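Local coordinates for DUF357 domain-containing protein (Archaeoglobus fulgidus DSM 4304, PDB 2OO2), which is of unknown function but belongs to the DUF357 family and forms a compact three-helix bundle that pairs with a second copy of itself, at residues A[34-39]-A[60-65]. Sequence-based numbering, arbitrary orientation.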
ATOM      1  N   ASN A  34      13.314  -0.336   3.015  1.00 33.19           N
ATOM      2  CA  ASN A  34      11.972   0.235   2.788  1.00 35.08           C
ATOM      3  C   ASN A  34      10.934  -0.283   3.765  1.00 33.10           C
ATOM      4  O   ASN A  34      10.116   0.535   4.414  1.00 32.28           O
ATOM      5  CB  ASN A  34      11.544   0.004   1.326  1.00 34.53           C
ATOM      6  CG  ASN A  34      12.359   0.853   0.336  1.00 38.03           C
ATOM      7  OD1 ASN A  34      13.164   1.673   0.741  1.00 38.82           O
ATOM      8  ND2 ASN A  34      12.174   0.628  -0.943  1.00 40.08           N
ATOM      9  N   ILE A  35      10.917  -1.597   3.906  1.00 32.13           N
ATOM     10  CA  ILE A  35      10.051  -2.286   4.895  1.00 33.88           C
ATOM     11  C   ILE A  35      10.140  -1.685   6.349  1.00 32.47           C
ATOM     12  O   ILE A  35       9.104  -1.206   6.937  1.00 30.55           O
ATOM     13  CB  ILE A  35      10.120  -3.865   4.854  1.00 32.54           C
ATOM     14  CG1 ILE A  35       9.760  -4.378   3.443  1.00 33.63           C
ATOM     15  CG2 ILE A  35       9.109  -4.470   5.884  1.00 33.26           C
ATOM     16  CD1 ILE A  35      10.148  -5.879   3.180  1.00 34.57           C
ATOM     17  N   GLU A  36      11.357  -1.704   6.897  1.00 35.10           N
ATOM     18  CA  GLU A  36      11.627  -1.140   8.230  1.00 33.98           C
ATOM     19  C   GLU A  36      11.344   0.323   8.281  1.00 32.62           C
ATOM     20  O   GLU A  36      10.768   0.775   9.331  1.00 30.83           O
ATOM     21  CB  GLU A  36      13.044  -1.435   8.766  1.00 36.49           C
ATOM     22  CG  GLU A  36      13.310  -0.951  10.294  1.00 41.25           C
ATOM     23  CD  GLU A  36      12.145  -1.244  11.385  1.00 50.37           C
ATOM     24  OE1 GLU A  36      11.901  -2.460  11.724  1.00 55.91           O
ATOM     25  OE2 GLU A  36      11.534  -0.252  11.939  1.00 45.88           O
ATOM     26  N   ALA A  37      11.590   1.024   7.163  1.00 30.72           N
ATOM     27  CA  ALA A  37      11.428   2.509   7.085  1.00 29.80           C
ATOM     28  C   ALA A  37       9.916   2.752   7.250  1.00 28.51           C
ATOM     29  O   ALA A  37       9.459   3.557   8.187  1.00 32.26           O
ATOM     30  CB  ALA A  37      11.929   3.103   5.787  1.00 30.04           C
ATOM     31  N   TYR A  38       9.077   2.019   6.477  1.00 25.88           N
ATOM     32  CA  TYR A  38       7.552   2.294   6.680  1.00 26.36           C
ATOM     33  C   TYR A  38       7.042   1.692   7.920  1.00 25.30           C
ATOM     34  O   TYR A  38       6.059   2.338   8.631  1.00 24.68           O
ATOM     35  CB  TYR A  38       6.769   1.696   5.494  1.00 26.90           C
ATOM     36  CG  TYR A  38       6.883   2.455   4.205  1.00 29.10           C
ATOM     37  CD1 TYR A  38       6.237   3.624   4.007  1.00 26.75           C
ATOM     38  CD2 TYR A  38       7.648   1.950   3.106  1.00 27.75           C
ATOM     39  CE1 TYR A  38       6.256   4.320   2.858  1.00 32.50           C
ATOM     40  CE2 TYR A  38       7.682   2.663   1.873  1.00 32.60           C
ATOM     41  CZ  TYR A  38       7.010   3.841   1.746  1.00 32.94           C
ATOM     42  OH  TYR A  38       6.987   4.638   0.577  1.00 33.80           O
ATOM     43  N   ILE A  39       7.529   0.551   8.360  1.00 23.63           N
ATOM     44  CA  ILE A  39       7.199   0.065   9.777  1.00 28.18           C
ATOM     45  C   ILE A  39       7.465   1.128  10.846  1.00 28.83           C
ATOM     46  O   ILE A  39       6.516   1.469  11.660  1.00 25.89           O
ATOM     47  CB  ILE A  39       7.835  -1.282  10.243  1.00 26.18           C
ATOM     48  CG1 ILE A  39       7.197  -2.479   9.532  1.00 27.82           C
ATOM     49  CG2 ILE A  39       7.694  -1.519  11.824  1.00 29.03           C
ATOM     50  CD1 ILE A  39       8.290  -3.662   9.346  1.00 28.93           C
ATOM     51  N   TRP A  60       1.973   0.309   2.765  1.00 25.29           N
ATOM     52  CA  TRP A  60       3.277   0.354   1.960  1.00 27.50           C
ATOM     53  C   TRP A  60       4.238  -0.671   2.495  1.00 29.78           C
ATOM     54  O   TRP A  60       4.968  -1.340   1.639  1.00 29.40           O
ATOM     55  CB  TRP A  60       3.932   1.756   1.975  1.00 26.41           C
ATOM     56  CG  TRP A  60       3.362   2.661   0.894  1.00 29.33           C
ATOM     57  CD1 TRP A  60       2.351   3.608   1.044  1.00 21.62           C
ATOM     58  CD2 TRP A  60       3.677   2.651  -0.488  1.00 26.70           C
ATOM     59  NE1 TRP A  60       2.106   4.268  -0.099  1.00 23.97           N
ATOM     60  CE2 TRP A  60       2.892   3.669  -1.103  1.00 28.71           C
ATOM     61  CE3 TRP A  60       4.563   1.871  -1.284  1.00 34.16           C
ATOM     62  CZ2 TRP A  60       2.901   3.915  -2.452  1.00 29.60           C
ATOM     63  CZ3 TRP A  60       4.625   2.165  -2.630  1.00 26.16           C
ATOM     64  CH2 TRP A  60       3.813   3.164  -3.227  1.00 30.36           C
ATOM     65  N   ALA A  61       4.410  -0.753   3.827  1.00 26.80           N
ATOM     66  CA  ALA A  61       5.357  -1.801   4.369  1.00 29.43           C
ATOM     67  C   ALA A  61       5.014  -3.228   3.870  1.00 30.10           C
ATOM     68  O   ALA A  61       5.921  -3.975   3.304  1.00 29.28           O
ATOM     69  CB  ALA A  61       5.471  -1.746   5.906  1.00 27.97           C
ATOM     70  N   TRP A  62       3.732  -3.585   3.961  1.00 27.11           N
ATOM     71  CA  TRP A  62       3.276  -4.871   3.442  1.00 30.78           C
ATOM     72  C   TRP A  62       3.457  -5.078   1.924  1.00 30.36           C
ATOM     73  O   TRP A  62       3.802  -6.211   1.486  1.00 31.90           O
ATOM     74  CB  TRP A  62       1.826  -5.107   3.866  1.00 29.85           C
ATOM     75  CG  TRP A  62       1.758  -5.734   5.208  1.00 27.16           C
ATOM     76  CD1 TRP A  62       1.306  -5.133   6.407  1.00 24.76           C
ATOM     77  CD2 TRP A  62       2.088  -7.090   5.553  1.00 27.90           C
ATOM     78  NE1 TRP A  62       1.384  -6.036   7.408  1.00 26.59           N
ATOM     79  CE2 TRP A  62       1.824  -7.250   6.932  1.00 31.24           C
ATOM     80  CE3 TRP A  62       2.584  -8.202   4.816  1.00 30.49           C
ATOM     81  CZ2 TRP A  62       2.061  -8.458   7.610  1.00 31.04           C
ATOM     82  CZ3 TRP A  62       2.793  -9.381   5.484  1.00 26.71           C
ATOM     83  CH2 TRP A  62       2.560  -9.505   6.864  1.00 29.90           C
ATOM     84  N   ALA A  63       3.272  -4.011   1.123  1.00 30.47           N
ATOM     85  CA  ALA A  63       3.378  -4.138  -0.323  1.00 28.92           C
ATOM     86  C   ALA A  63       4.850  -4.413  -0.682  1.00 31.01           C
ATOM     87  O   ALA A  63       5.087  -5.227  -1.562  1.00 32.96           O
ATOM     88  CB  ALA A  63       2.909  -2.901  -1.076  1.00 28.07           C
ATOM     89  N   TRP A  64       5.802  -3.719  -0.066  1.00 31.31           N
ATOM     90  CA  TRP A  64       7.267  -3.928  -0.375  1.00 31.66           C
ATOM     91  C   TRP A  64       7.616  -5.365  -0.013  1.00 33.43           C
ATOM     92  O   TRP A  64       8.415  -6.036  -0.756  1.00 33.33           O
ATOM     93  CB  TRP A  64       8.188  -2.974   0.397  1.00 31.68           C
ATOM     94  CG  TRP A  64       8.292  -1.618  -0.286  1.00 33.97           C
ATOM     95  CD1 TRP A  64       7.547  -0.503   0.001  1.00 33.72           C
ATOM     96  CD2 TRP A  64       9.107  -1.291  -1.406  1.00 36.85           C
ATOM     97  NE1 TRP A  64       7.879   0.524  -0.878  1.00 40.28           N
ATOM     98  CE2 TRP A  64       8.834   0.055  -1.753  1.00 37.90           C
ATOM     99  CE3 TRP A  64      10.064  -2.011  -2.157  1.00 37.21           C
ATOM    100  CZ2 TRP A  64       9.479   0.700  -2.826  1.00 37.77           C
ATOM    101  CZ3 TRP A  64      10.726  -1.350  -3.208  1.00 35.99           C
ATOM    102  CH2 TRP A  64      10.424  -0.032  -3.537  1.00 34.75           C
ATOM    103  N   LEU A  65       7.082  -5.817   1.128  1.00 32.23           N
ATOM    104  CA  LEU A  65       7.247  -7.192   1.607  1.00 30.66           C
ATOM    105  C   LEU A  65       6.605  -8.227   0.677  1.00 32.76           C
ATOM    106  O   LEU A  65       7.350  -9.112   0.125  1.00 30.63           O
ATOM    107  CB  LEU A  65       6.774  -7.344   3.077  1.00 31.21           C
ATOM    108  CG  LEU A  65       7.194  -8.631   3.782  1.00 30.39           C
ATOM    109  CD1 LEU A  65       6.975  -8.446   5.282  1.00 33.65           C
ATOM    110  CD2 LEU A  65       6.449  -9.843   3.278  1.00 28.97           C
TER
HETATM  111  O   HOH W   1       7.971   3.539  -1.409  1.00 39.94           O
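Tyr38 lays one face of its ring over Trp60 CB, and from this bump against a flat surface the fit of two helices can be followed, the axes of segments 34-39 and 60-65 running antiparallel at 166°. Trp60 CB presses on the middle of the phenol face, 3.5 Å from the ring centroid, while the indole continues beyond it, nearly parallel but slid so far that the two rings scarcely overlap. With CG beside its backbone N (chi1 -74°), Tyr38 also settles against Trp64, Tyr38 CE2 coming 3.5 Å from Trp64 NE1, rim to rim. One water, in the plane of both rings, bridges their polar ends, accepting from Trp64 NE1 and also bonded to Tyr38 OH. One turn earlier, Asn34 covers a face of the Trp64 indole: CB makes a CH-pi contact over the five-membered ring, and Asn34 ND2 sits above the six-membered ring, 3.2 Å from Trp64 CH2, the amide plane steeply inclined to the ring. The small bump of the interface is Ala61, whose CB fits among Ile35 O, Tyr38 CB and Ile39 CG1 and lets the backbones close to 4.7 Å between Ile35 CA and Ala61 CA. Beside it, Ile35 reaches across, CG1 against Trp64 CB and CD1 against Leu65. Cutting Tyr38 back to an alanine is likely to leave Trp60 CB without its covering ring and the bridging water without its phenolic partner. Ile18 of helix 3-21 packs on both Ile39 and Ala61, whereas Trp60 packs on Val59, and Trp64 on Ile67, of the second subunit; Ala61 at the close approach, flanked by the Tyr38-Trp60-Trp64 aromatic cluster, thus joins helices 29-47 and 51-70 as an antiparallel hairpin within a three-helix bundle.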